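Local coordinates for protein listeriolysin O (Listeria monocytogenes, PDB 4CDB) that binds cholesterol-containing host membranes, changes conformation and assembles into an oligomeric pore that lyses the cell, at residues M1-S6 with V222-R227; T115-L120 with D127-V132; Q392-W397 with S416-S421. All coordinates share one frame; numbering follows the deposited sequence.

Contact 1 (M1-S6 with V222-R227)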
ATOM      1  N   MET A   1      -4.892 -19.312  19.650  1.00109.53           N
ATOM      2  CA  MET A   1      -4.621 -20.622  20.228  1.00110.11           C
ATOM      3  C   MET A   1      -3.131 -20.920  20.309  1.00107.57           C
ATOM      4  O   MET A   1      -2.327 -20.375  19.549  1.00107.16           O
ATOM      5  CB  MET A   1      -5.297 -21.728  19.412  1.00109.43           C
ATOM      6  CG  MET A   1      -6.790 -21.884  19.647  1.00110.12           C
ATOM      7  SD  MET A   1      -7.210 -22.408  21.319  1.00193.45           S
ATOM      8  CE  MET A   1      -7.938 -20.905  21.968  1.00 87.68           C
ATOM      9  N   ALA A   2      -2.777 -21.785  21.251  1.00104.42           N
ATOM     10  CA  ALA A   2      -1.473 -22.423  21.271  1.00 99.04           C
ATOM     11  C   ALA A   2      -1.672 -23.774  20.592  1.00 91.51           C
ATOM     12  O   ALA A   2      -2.793 -24.284  20.564  1.00 91.35           O
ATOM     13  CB  ALA A   2      -0.994 -22.600  22.703  1.00100.79           C
ATOM     14  N   PRO A   3      -0.599 -24.353  20.028  1.00 83.67           N
ATOM     15  CA  PRO A   3      -0.760 -25.635  19.330  1.00 76.22           C
ATOM     16  C   PRO A   3      -1.318 -26.738  20.234  1.00 70.06           C
ATOM     17  O   PRO A   3      -0.916 -26.838  21.394  1.00 71.03           O
ATOM     18  CB  PRO A   3       0.667 -25.976  18.881  1.00 75.47           C
ATOM     19  CG  PRO A   3       1.565 -25.127  19.732  1.00 78.40           C
ATOM     20  CD  PRO A   3       0.793 -23.872  19.985  1.00 82.02           C
ATOM     21  N   PRO A   4      -2.248 -27.550  19.705  1.00 60.50           N
ATOM     22  CA  PRO A   4      -2.851 -28.657  20.456  1.00 55.98           C
ATOM     23  C   PRO A   4      -1.854 -29.784  20.709  1.00 54.22           C
ATOM     24  O   PRO A   4      -0.755 -29.775  20.154  1.00 50.26           O
ATOM     25  CB  PRO A   4      -3.957 -29.147  19.519  1.00 52.94           C
ATOM     26  CG  PRO A   4      -3.482 -28.779  18.157  1.00 53.54           C
ATOM     27  CD  PRO A   4      -2.777 -27.464  18.333  1.00 54.07           C
ATOM     28  N   ALA A   5      -2.239 -30.746  21.540  1.00 54.14           N
ATOM     29  CA  ALA A   5      -1.370 -31.876  21.847  1.00 53.47           C
ATOM     30  C   ALA A   5      -1.350 -32.886  20.702  1.00 54.30           C
ATOM     31  O   ALA A   5      -2.341 -33.048  19.987  1.00 54.64           O
ATOM     32  CB  ALA A   5      -1.806 -32.547  23.142  1.00 52.78           C
ATOM     33  N   SER A   6      -0.217 -33.560  20.529  1.00 56.01           N
ATOM     34  CA  SER A   6      -0.079 -34.574  19.489  1.00 62.95           C
ATOM     35  C   SER A   6      -0.953 -35.791  19.781  1.00 60.43           C
ATOM     36  O   SER A   6      -1.130 -36.169  20.941  1.00 58.19           O
ATOM     37  CB  SER A   6       1.384 -35.005  19.350  1.00 67.56           C
ATOM     38  OG  SER A   6       2.211 -33.905  19.009  1.00 69.87           O
ATOM     39  N   VAL A 222      -2.156 -26.663  13.939  1.00 33.00           N
ATOM     40  CA  VAL A 222      -1.817 -28.078  14.045  1.00 33.08           C
ATOM     41  C   VAL A 222      -0.857 -28.304  15.208  1.00 33.53           C
ATOM     42  O   VAL A 222      -0.061 -27.426  15.538  1.00 30.65           O
ATOM     43  CB  VAL A 222      -1.148 -28.574  12.744  1.00 41.85           C
ATOM     44  CG1 VAL A 222      -1.023 -30.085  12.738  1.00 48.15           C
ATOM     45  CG2 VAL A 222      -1.949 -28.126  11.544  1.00 45.69           C
ATOM     46  N   ASN A 223      -0.941 -29.475  15.836  1.00 36.99           N
ATOM     47  CA  ASN A 223       0.004 -29.858  16.882  1.00 38.24           C
ATOM     48  C   ASN A 223       1.441 -29.822  16.368  1.00 33.18           C
ATOM     49  O   ASN A 223       1.688 -30.069  15.189  1.00 29.43           O
ATOM     50  CB  ASN A 223      -0.314 -31.263  17.396  1.00 42.03           C
ATOM     51  CG  ASN A 223      -0.052 -32.337  16.354  1.00 36.34           C
ATOM     52  OD1 ASN A 223      -0.823 -32.504  15.410  1.00 33.09           O
ATOM     53  ND2 ASN A 223       1.041 -33.074  16.526  1.00 36.95           N
ATOM     54  N   GLU A 224       2.383 -29.504  17.250  1.00 38.07           N
ATOM     55  CA  GLU A 224       3.796 -29.537  16.889  1.00 43.79           C
ATOM     56  C   GLU A 224       4.420 -30.853  17.341  1.00 45.06           C
ATOM     57  O   GLU A 224       4.619 -31.072  18.535  1.00 43.89           O
ATOM     58  CB  GLU A 224       4.548 -28.347  17.494  1.00 50.82           C
ATOM     59  CG  GLU A 224       4.095 -26.989  16.974  1.00 59.85           C
ATOM     60  CD  GLU A 224       4.937 -25.841  17.504  1.00 69.49           C
ATOM     61  OE1 GLU A 224       5.847 -26.093  18.322  1.00 71.93           O
ATOM     62  OE2 GLU A 224       4.689 -24.684  17.101  1.00 71.53           O
ATOM     63  N   PRO A 225       4.735 -31.734  16.379  1.00 48.66           N
ATOM     64  CA  PRO A 225       5.266 -33.069  16.682  1.00 48.79           C
ATOM     65  C   PRO A 225       6.640 -33.012  17.342  1.00 48.11           C
ATOM     66  O   PRO A 225       7.474 -32.182  16.971  1.00 41.79           O
ATOM     67  CB  PRO A 225       5.368 -33.723  15.300  1.00 50.19           C
ATOM     68  CG  PRO A 225       5.520 -32.579  14.355  1.00 50.35           C
ATOM     69  CD  PRO A 225       4.670 -31.482  14.928  1.00 51.65           C
ATOM     70  N   THR A 226       6.867 -33.889  18.315  1.00 46.68           N
ATOM     71  CA  THR A 226       8.151 -33.952  19.003  1.00 54.44           C
ATOM     72  C   THR A 226       9.207 -34.645  18.145  1.00 47.38           C
ATOM     73  O   THR A 226      10.404 -34.521  18.402  1.00 49.74           O
ATOM     74  CB  THR A 226       8.037 -34.695  20.347  1.00 63.20           C
ATOM     75  OG1 THR A 226       7.460 -35.990  20.131  1.00 64.86           O
ATOM     76  CG2 THR A 226       7.169 -33.913  21.323  1.00 68.44           C
ATOM     77  N   ARG A 227       8.752 -35.380  17.135  1.00 43.45           N
ATOM     78  CA  ARG A 227       9.646 -36.047  16.197  1.00 46.03           C
ATOM     79  C   ARG A 227       9.274 -35.656  14.776  1.00 39.02           C
ATOM     80  O   ARG A 227       8.091 -35.602  14.435  1.00 41.13           O
ATOM     81  CB  ARG A 227       9.564 -37.566  16.347  1.00 43.66           C
ATOM     82  CG  ARG A 227       9.924 -38.079  17.730  1.00 51.16           C
ATOM     83  CD  ARG A 227       9.682 -39.578  17.837  1.00 56.36           C
ATOM     84  NE  ARG A 227      10.452 -40.324  16.845  1.00 62.30           N
ATOM     85  CZ  ARG A 227      10.310 -41.623  16.604  1.00 62.42           C
ATOM     86  NH1 ARG A 227       9.421 -42.336  17.283  1.00 61.06           N
ATOM     87  NH2 ARG A 227      11.058 -42.210  15.680  1.00 58.09           N
TER
HETATM   88  O   HOH W   1       1.965 -29.538  19.946  1.00 60.19           O
HETATM   89  O   HOH W   2       4.652 -35.680  18.897  1.00 57.63           O
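Pro4 and Asn223 form the tight part of this contact. The Pro4 ring lies over the backbone ahead of Asn223, with its CG 3.5 Å from Asn223 N. On its carbonyl side, Pro4 O lies 3.2 Å from Asn223 CB and also meets the CA hydrogen of Asn223. The Asn223 chi1 of 68° sets CG between the backbone N and the carbonyl carbon. The amide has two partners. ND2 donates to Ser6 OG at 2.9 Å, a bent bond with OG tilted 26° from the amide plane, while OD1 accepts from the backbone N of Thr115 in strand 114-118.

The other side is looser and exposed. Pro3 CB lies 3.7 Å from Val222 O and 4.1 Å from Glu224 CG. Water fills the polar role here. One molecule donates to Pro4 O at 2.7 Å and accepts from Glu224 N. Another joins Ser6 OG to Thr226 N.

The proline-rich, PEST-like N-terminal run of listeriolysin O thus lies against the loop after strand 207-222 without pairing as a strand. Pro3 and Pro4 have no backbone N-H to give, and attachment relies on carbonyls, one serine hydroxyl, water and ring contacts.

Contact 2 (T115-L120 with D127-V132)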
ATOM      1  N   THR A 115      -3.452 -33.419  15.159  1.00 33.23           N
ATOM      2  CA  THR A 115      -4.568 -32.805  15.867  1.00 39.39           C
ATOM      3  C   THR A 115      -4.779 -31.379  15.377  1.00 38.36           C
ATOM      4  O   THR A 115      -3.850 -30.568  15.382  1.00 38.87           O
ATOM      5  CB  THR A 115      -4.349 -32.787  17.394  1.00 39.00           C
ATOM      6  OG1 THR A 115      -4.183 -34.127  17.871  1.00 45.50           O
ATOM      7  CG2 THR A 115      -5.540 -32.153  18.099  1.00 39.52           C
ATOM      8  N   LEU A 116      -6.001 -31.084  14.946  1.00 37.70           N
ATOM      9  CA  LEU A 116      -6.369 -29.731  14.543  1.00 34.35           C
ATOM     10  C   LEU A 116      -7.075 -29.015  15.686  1.00 37.86           C
ATOM     11  O   LEU A 116      -7.817 -29.630  16.454  1.00 39.16           O
ATOM     12  CB  LEU A 116      -7.279 -29.761  13.315  1.00 28.40           C
ATOM     13  CG  LEU A 116      -6.637 -30.241  12.014  1.00 35.24           C
ATOM     14  CD1 LEU A 116      -7.663 -30.252  10.892  1.00 38.71           C
ATOM     15  CD2 LEU A 116      -5.441 -29.370  11.648  1.00 33.50           C
ATOM     16  N   SER A 117      -6.836 -27.714  15.796  1.00 37.13           N
ATOM     17  CA  SER A 117      -7.475 -26.898  16.820  1.00 35.61           C
ATOM     18  C   SER A 117      -7.947 -25.567  16.239  1.00 35.39           C
ATOM     19  O   SER A 117      -7.271 -24.978  15.391  1.00 33.31           O
ATOM     20  CB  SER A 117      -6.519 -26.660  17.988  1.00 43.71           C
ATOM     21  OG  SER A 117      -7.061 -25.735  18.911  1.00 54.65           O
ATOM     22  N   ILE A 118      -9.107 -25.101  16.694  1.00 33.14           N
ATOM     23  CA  ILE A 118      -9.694 -23.864  16.186  1.00 33.96           C
ATOM     24  C   ILE A 118      -9.812 -22.833  17.308  1.00 40.85           C
ATOM     25  O   ILE A 118      -9.991 -23.197  18.473  1.00 46.08           O
ATOM     26  CB  ILE A 118     -11.072 -24.129  15.527  1.00 40.54           C
ATOM     27  CG1 ILE A 118     -11.487 -22.963  14.625  1.00 41.58           C
ATOM     28  CG2 ILE A 118     -12.142 -24.429  16.581  1.00 34.14           C
ATOM     29  CD1 ILE A 118     -12.642 -23.294  13.701  1.00 32.95           C
ATOM     30  N   ASP A 119      -9.709 -21.551  16.962  1.00 37.26           N
ATOM     31  CA  ASP A 119      -9.690 -20.495  17.972  1.00 42.08           C
ATOM     32  C   ASP A 119     -11.011 -19.734  18.128  1.00 44.34           C
ATOM     33  O   ASP A 119     -11.028 -18.618  18.651  1.00 43.91           O
ATOM     34  CB  ASP A 119      -8.552 -19.510  17.687  1.00 38.24           C
ATOM     35  CG  ASP A 119      -8.762 -18.729  16.403  1.00 43.29           C
ATOM     36  OD1 ASP A 119      -9.586 -19.160  15.569  1.00 45.85           O
ATOM     37  OD2 ASP A 119      -8.099 -17.686  16.225  1.00 40.97           O
ATOM     38  N   LEU A 120     -12.110 -20.332  17.678  1.00 45.16           N
ATOM     39  CA  LEU A 120     -13.420 -19.699  17.814  1.00 48.97           C
ATOM     40  C   LEU A 120     -13.785 -19.559  19.292  1.00 54.82           C
ATOM     41  O   LEU A 120     -13.489 -20.447  20.095  1.00 57.18           O
ATOM     42  CB  LEU A 120     -14.492 -20.484  17.049  1.00 47.77           C
ATOM     43  CG  LEU A 120     -14.530 -20.255  15.535  1.00 44.15           C
ATOM     44  CD1 LEU A 120     -15.480 -21.230  14.857  1.00 48.76           C
ATOM     45  CD2 LEU A 120     -14.935 -18.822  15.231  1.00 42.81           C
ATOM     46  N   ASP A 127     -13.392 -29.239  23.230  1.00 57.55           N
ATOM     47  CA  ASP A 127     -14.299 -28.981  22.110  1.00 60.86           C
ATOM     48  C   ASP A 127     -13.603 -28.415  20.871  1.00 52.61           C
ATOM     49  O   ASP A 127     -14.041 -28.658  19.745  1.00 45.49           O
ATOM     50  CB  ASP A 127     -15.417 -28.021  22.537  1.00 71.78           C
ATOM     51  CG  ASP A 127     -16.762 -28.713  22.684  1.00 86.35           C
ATOM     52  OD1 ASP A 127     -16.964 -29.768  22.045  1.00 89.05           O
ATOM     53  OD2 ASP A 127     -17.622 -28.200  23.433  1.00 91.43           O
ATOM     54  N   ASN A 128     -12.532 -27.653  21.073  1.00 46.86           N
ATOM     55  CA  ASN A 128     -11.869 -26.979  19.958  1.00 44.06           C
ATOM     56  C   ASN A 128     -10.858 -27.845  19.199  1.00 43.81           C
ATOM     57  O   ASN A 128     -10.199 -27.368  18.277  1.00 46.13           O
ATOM     58  CB  ASN A 128     -11.217 -25.669  20.420  1.00 46.33           C
ATOM     59  CG  ASN A 128     -10.257 -25.864  21.587  1.00 52.28           C
ATOM     60  OD1 ASN A 128      -9.769 -26.966  21.831  1.00 46.43           O
ATOM     61  ND2 ASN A 128      -9.980 -24.784  22.310  1.00 58.82           N
ATOM     62  N   LYS A 129     -10.747 -29.114  19.579  1.00 42.63           N
ATOM     63  CA  LYS A 129      -9.765 -30.008  18.971  1.00 45.51           C
ATOM     64  C   LYS A 129     -10.414 -31.205  18.285  1.00 44.23           C
ATOM     65  O   LYS A 129     -11.524 -31.604  18.632  1.00 41.70           O
ATOM     66  CB  LYS A 129      -8.767 -30.498  20.025  1.00 56.50           C
ATOM     67  CG  LYS A 129      -8.042 -29.388  20.768  1.00 63.09           C
ATOM     68  CD  LYS A 129      -7.169 -29.953  21.881  1.00 65.03           C
ATOM     69  CE  LYS A 129      -6.628 -28.845  22.775  1.00 67.46           C
ATOM     70  NZ  LYS A 129      -5.880 -27.816  22.003  1.00 68.01           N
ATOM     71  N   ILE A 130      -9.707 -31.779  17.315  1.00 42.68           N
ATOM     72  CA  ILE A 130     -10.156 -32.999  16.647  1.00 39.98           C
ATOM     73  C   ILE A 130      -8.976 -33.742  16.013  1.00 39.74           C
ATOM     74  O   ILE A 130      -8.087 -33.126  15.422  1.00 38.55           O
ATOM     75  CB  ILE A 130     -11.259 -32.711  15.593  1.00 42.55           C
ATOM     76  CG1 ILE A 130     -11.772 -34.014  14.970  1.00 45.03           C
ATOM     77  CG2 ILE A 130     -10.756 -31.749  14.524  1.00 43.16           C
ATOM     78  CD1 ILE A 130     -12.896 -33.813  13.973  1.00 47.41           C
ATOM     79  N   VAL A 131      -8.964 -35.064  16.158  1.00 34.93           N
ATOM     80  CA  VAL A 131      -7.900 -35.886  15.596  1.00 38.59           C
ATOM     81  C   VAL A 131      -8.213 -36.279  14.153  1.00 42.92           C
ATOM     82  O   VAL A 131      -9.311 -36.748  13.854  1.00 43.34           O
ATOM     83  CB  VAL A 131      -7.678 -37.161  16.434  1.00 40.40           C
ATOM     84  CG1 VAL A 131      -6.551 -37.994  15.848  1.00 39.83           C
ATOM     85  CG2 VAL A 131      -7.372 -36.799  17.875  1.00 40.42           C
ATOM     86  N   VAL A 132      -7.249 -36.068  13.263  1.00 42.82           N
ATOM     87  CA  VAL A 132      -7.358 -36.517  11.880  1.00 41.91           C
ATOM     88  C   VAL A 132      -6.415 -37.693  11.683  1.00 46.65           C
ATOM     89  O   VAL A 132      -5.201 -37.536  11.784  1.00 45.81           O
ATOM     90  CB  VAL A 132      -6.967 -35.404  10.894  1.00 41.69           C
ATOM     91  CG1 VAL A 132      -7.168 -35.873   9.458  1.00 36.77           C
ATOM     92  CG2 VAL A 132      -7.775 -34.151  11.167  1.00 46.15           C
TER
HETATM   93  O   HOH W   3     -11.316 -22.406  20.643  1.00 41.34           O
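Leu116 and Ile130 exchange two backbone hydrogen bonds across an antiparallel beta hairpin. Leu116 N reaches Ile130 O at 3.0 Å, and Ile130 N returns a bond of the same length to Leu116 O. A third bond runs from Ile118 N to Asn128 O, also 3.0 Å, just where strand 129-132 begins. The non-hydrogen-bonded pairs alternate with these: Ser117 with Lys129 between the bonds, Thr115 with Val131 beyond Leu116. There the CA hydrogens point at carbonyls. Ser117 CA comes within 3.1 Å of Asn128 O.

At the loop end, Asn128 places CB 3.4 Å from Ile118 O. One water donates to Ile118 O and Leu120 O and accepts from Asn128 ND2, so it bridges the mouth of the loop. Outside the pair, Arg150 of helix 137-152 donates to the carbonyls of Asp127 and Lys129.

The two faces of the hairpin differ. On the face of Thr115, Ser117, Lys129 and Val131, Lys129 CG runs past Ser117 CB at 4.2 Å. Thr115 CG2, anti to the backbone N, lies 4.1 Å from Lys129 CB, while Thr115 OG1 bonds to Ala5 O. The N-terminal segment covers this face through Pro4. The face of Leu116 and Ile130 is apolar and packs on Ala143 and Leu147 of helix 137-152. Along its other edge strand 114-118 pairs antiparallel with strand 207-222, which ties the hairpin into the larger sheet. Near the far end of the hairpin, Leu116 CD1 meets the CG2 methyl of Val132 at 3.9 Å.

Contact 3 (Q392-W397 with S416-S421)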
ATOM      1  N   GLN A 392       4.467  55.671 -13.315  1.00 28.99           N
ATOM      2  CA  GLN A 392       5.427  54.714 -13.853  1.00 31.50           C
ATOM      3  C   GLN A 392       5.489  53.489 -12.954  1.00 31.12           C
ATOM      4  O   GLN A 392       5.583  53.612 -11.734  1.00 30.51           O
ATOM      5  CB  GLN A 392       6.821  55.336 -13.985  1.00 34.11           C
ATOM      6  CG  GLN A 392       6.972  56.299 -15.152  1.00 39.38           C
ATOM      7  CD  GLN A 392       8.417  56.701 -15.402  1.00 45.29           C
ATOM      8  OE1 GLN A 392       9.346  56.082 -14.881  1.00 46.61           O
ATOM      9  NE2 GLN A 392       8.612  57.741 -16.205  1.00 39.72           N
ATOM     10  N   PHE A 393       5.438  52.308 -13.563  1.00 29.92           N
ATOM     11  CA  PHE A 393       5.474  51.061 -12.813  1.00 29.53           C
ATOM     12  C   PHE A 393       6.819  50.369 -12.951  1.00 36.34           C
ATOM     13  O   PHE A 393       7.519  50.531 -13.951  1.00 40.21           O
ATOM     14  CB  PHE A 393       4.368  50.114 -13.289  1.00 28.64           C
ATOM     15  CG  PHE A 393       2.988  50.682 -13.156  1.00 35.85           C
ATOM     16  CD1 PHE A 393       2.434  51.439 -14.178  1.00 41.29           C
ATOM     17  CD2 PHE A 393       2.243  50.461 -12.009  1.00 36.22           C
ATOM     18  CE1 PHE A 393       1.162  51.967 -14.057  1.00 43.09           C
ATOM     19  CE2 PHE A 393       0.969  50.987 -11.884  1.00 40.04           C
ATOM     20  CZ  PHE A 393       0.430  51.740 -12.910  1.00 41.95           C
ATOM     21  N   ASN A 394       7.178  49.603 -11.930  1.00 35.65           N
ATOM     22  CA  ASN A 394       8.320  48.709 -12.017  1.00 41.84           C
ATOM     23  C   ASN A 394       7.969  47.360 -11.403  1.00 38.27           C
ATOM     24  O   ASN A 394       7.934  47.211 -10.180  1.00 35.33           O
ATOM     25  CB  ASN A 394       9.549  49.310 -11.338  1.00 41.46           C
ATOM     26  CG  ASN A 394      10.816  48.554 -11.672  1.00 49.66           C
ATOM     27  OD1 ASN A 394      11.106  47.515 -11.080  1.00 53.01           O
ATOM     28  ND2 ASN A 394      11.576  49.069 -12.632  1.00 51.33           N
ATOM     29  N   ILE A 395       7.689  46.384 -12.258  1.00 37.36           N
ATOM     30  CA  ILE A 395       7.283  45.071 -11.785  1.00 39.26           C
ATOM     31  C   ILE A 395       8.255  44.001 -12.268  1.00 37.12           C
ATOM     32  O   ILE A 395       8.523  43.888 -13.463  1.00 37.43           O
ATOM     33  CB  ILE A 395       5.849  44.739 -12.235  1.00 41.37           C
ATOM     34  CG1 ILE A 395       4.889  45.835 -11.766  1.00 44.79           C
ATOM     35  CG2 ILE A 395       5.423  43.381 -11.703  1.00 36.89           C
ATOM     36  CD1 ILE A 395       3.449  45.593 -12.127  1.00 46.83           C
ATOM     37  N   SER A 396       8.790  43.230 -11.325  1.00 35.36           N
ATOM     38  CA  SER A 396       9.770  42.195 -11.633  1.00 41.24           C
ATOM     39  C   SER A 396       9.462  40.905 -10.882  1.00 40.98           C
ATOM     40  O   SER A 396       8.690  40.904  -9.921  1.00 35.28           O
ATOM     41  CB  SER A 396      11.182  42.674 -11.286  1.00 44.72           C
ATOM     42  OG  SER A 396      11.289  42.985  -9.906  1.00 48.38           O
ATOM     43  N   TRP A 397      10.071  39.810 -11.331  1.00 39.47           N
ATOM     44  CA  TRP A 397       9.904  38.506 -10.695  1.00 40.69           C
ATOM     45  C   TRP A 397      10.983  37.528 -11.157  1.00 44.08           C
ATOM     46  O   TRP A 397      11.717  37.802 -12.107  1.00 41.71           O
ATOM     47  CB  TRP A 397       8.515  37.932 -10.990  1.00 36.87           C
ATOM     48  CG  TRP A 397       8.279  37.653 -12.442  1.00 40.82           C
ATOM     49  CD1 TRP A 397       8.504  36.478 -13.100  1.00 45.36           C
ATOM     50  CD2 TRP A 397       7.773  38.569 -13.421  1.00 41.58           C
ATOM     51  NE1 TRP A 397       8.169  36.606 -14.426  1.00 45.37           N
ATOM     52  CE2 TRP A 397       7.720  37.879 -14.649  1.00 41.83           C
ATOM     53  CE3 TRP A 397       7.362  39.905 -13.377  1.00 39.98           C
ATOM     54  CZ2 TRP A 397       7.268  38.483 -15.823  1.00 41.73           C
ATOM     55  CZ3 TRP A 397       6.916  40.500 -14.545  1.00 35.95           C
ATOM     56  CH2 TRP A 397       6.873  39.790 -15.750  1.00 38.91           C
ATOM     57  N   SER A 416       7.622  44.427 -19.507  1.00 47.01           N
ATOM     58  CA  SER A 416       8.006  45.211 -20.674  1.00 52.84           C
ATOM     59  C   SER A 416       7.635  46.685 -20.533  1.00 50.70           C
ATOM     60  O   SER A 416       8.246  47.546 -21.165  1.00 44.09           O
ATOM     61  CB  SER A 416       7.355  44.633 -21.928  1.00 59.63           C
ATOM     62  OG  SER A 416       5.946  44.704 -21.829  1.00 64.41           O
ATOM     63  N   GLU A 417       6.632  46.974 -19.708  1.00 49.81           N
ATOM     64  CA  GLU A 417       6.151  48.343 -19.545  1.00 48.27           C
ATOM     65  C   GLU A 417       6.837  49.075 -18.394  1.00 42.43           C
ATOM     66  O   GLU A 417       6.431  50.175 -18.020  1.00 43.89           O
ATOM     67  CB  GLU A 417       4.632  48.364 -19.348  1.00 49.55           C
ATOM     68  CG  GLU A 417       3.842  47.717 -20.478  1.00 56.26           C
ATOM     69  CD  GLU A 417       3.964  48.465 -21.797  1.00 63.54           C
ATOM     70  OE1 GLU A 417       4.270  49.676 -21.779  1.00 64.82           O
ATOM     71  OE2 GLU A 417       3.743  47.839 -22.854  1.00 71.60           O
ATOM     72  N   ASN A 418       7.875  48.461 -17.835  1.00 36.79           N
ATOM     73  CA  ASN A 418       8.623  49.077 -16.743  1.00 38.47           C
ATOM     74  C   ASN A 418       9.211  50.436 -17.121  1.00 42.30           C
ATOM     75  O   ASN A 418       9.716  50.616 -18.232  1.00 43.24           O
ATOM     76  CB  ASN A 418       9.735  48.146 -16.253  1.00 41.63           C
ATOM     77  CG  ASN A 418       9.243  47.121 -15.247  1.00 42.81           C
ATOM     78  OD1 ASN A 418       8.052  47.048 -14.942  1.00 36.08           O
ATOM     79  ND2 ASN A 418      10.164  46.318 -14.727  1.00 38.75           N
ATOM     80  N   ASN A 419       9.129  51.383 -16.190  1.00 39.32           N
ATOM     81  CA  ASN A 419       9.733  52.704 -16.348  1.00 47.41           C
ATOM     82  C   ASN A 419       9.175  53.498 -17.530  1.00 49.75           C
ATOM     83  O   ASN A 419       9.866  54.341 -18.103  1.00 57.16           O
ATOM     84  CB  ASN A 419      11.259  52.588 -16.450  1.00 51.93           C
ATOM     85  CG  ASN A 419      11.864  51.805 -15.298  1.00 53.37           C
ATOM     86  OD1 ASN A 419      11.540  52.041 -14.134  1.00 55.54           O
ATOM     87  ND2 ASN A 419      12.740  50.859 -15.620  1.00 54.36           N
ATOM     88  N   LYS A 420       7.926  53.225 -17.891  1.00 41.43           N
ATOM     89  CA  LYS A 420       7.258  53.973 -18.950  1.00 39.68           C
ATOM     90  C   LYS A 420       6.115  54.806 -18.379  1.00 40.05           C
ATOM     91  O   LYS A 420       5.287  54.302 -17.624  1.00 41.70           O
ATOM     92  CB  LYS A 420       6.736  53.031 -20.037  1.00 44.23           C
ATOM     93  CG  LYS A 420       7.820  52.256 -20.772  1.00 50.91           C
ATOM     94  CD  LYS A 420       7.224  51.371 -21.859  1.00 59.36           C
ATOM     95  CE  LYS A 420       8.296  50.568 -22.585  1.00 65.17           C
ATOM     96  NZ  LYS A 420       7.718  49.699 -23.650  1.00 70.62           N
ATOM     97  N   SER A 421       6.073  56.083 -18.744  1.00 37.15           N
ATOM     98  CA  SER A 421       5.029  56.980 -18.256  1.00 36.62           C
ATOM     99  C   SER A 421       3.643  56.616 -18.786  1.00 37.85           C
ATOM    100  O   SER A 421       3.432  56.516 -19.995  1.00 43.65           O
ATOM    101  CB  SER A 421       5.367  58.423 -18.610  1.00 31.52           C
ATOM    102  OG  SER A 421       6.520  58.832 -17.899  1.00 36.03           O
TER
HETATM  103  O   HOH W   4       5.288  52.120 -16.313  1.00 33.26           O
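Asn418 uses its side-chain amide to grip the backbone of Ile395 at both polar atoms. OD1 accepts from Ile395 N at 2.8 Å, in a nearly straight bond (172°). ND2 donates to Ile395 O at 3.2 Å, approaching from above the carbonyl plane. The amide thus spans both polar atoms of Ile395, but off the carbonyl planes; Ile395 also has a backbone partner in Trp415. Beside it, Asn419 N donates to Phe393 O at 2.9 Å, nearly along the C=O axis.

Side chains extend the contact. The Asn394 amide stacks over that of Asn418, their planes 22° apart, and its ND2 makes a weak bond to Asn419 OD1. At the other end, the extended Gln392 sends NE2 to Ser421 OG at 2.9 Å.

A type II turn from Glu417 to Lys420 positions Asn418 and Asn419. Asn419 takes its third place with a positive phi of 61°. One water accepts from Phe393 N and donates to Glu417 O, tying the turn to the strand. Lys420 NZ reaches back weakly to Ser416 O.

Phe393 and Ile395 send their side chains to Ile383 of strand 362-385 and to Phe426 and Ile430 of strand 426-432. The arrangement joins a strand of one sheet to the connection leading into the facing sheet, as expected in the C-terminal beta sandwich of cholesterol-dependent cytolysins.

Overall arrangement
From the N terminus, residues 1-6 meet 222-227 in contact 1, closing a span of more than two hundred residues. Contact 2 lies within that span and closes only the ten-residue loop between strands 114-118 and 129-132. The two touch through Thr115 and Lys129 of the hairpin. Together they join the N-terminal run, the hairpin and the end of strand 207-222. Contact 3 opens later in the chain, crosses neither, and closes a local loop in the C-terminal beta sandwich. Its centre is about 86 Å from the centres of the others, toward the opposite end of this elongated molecule.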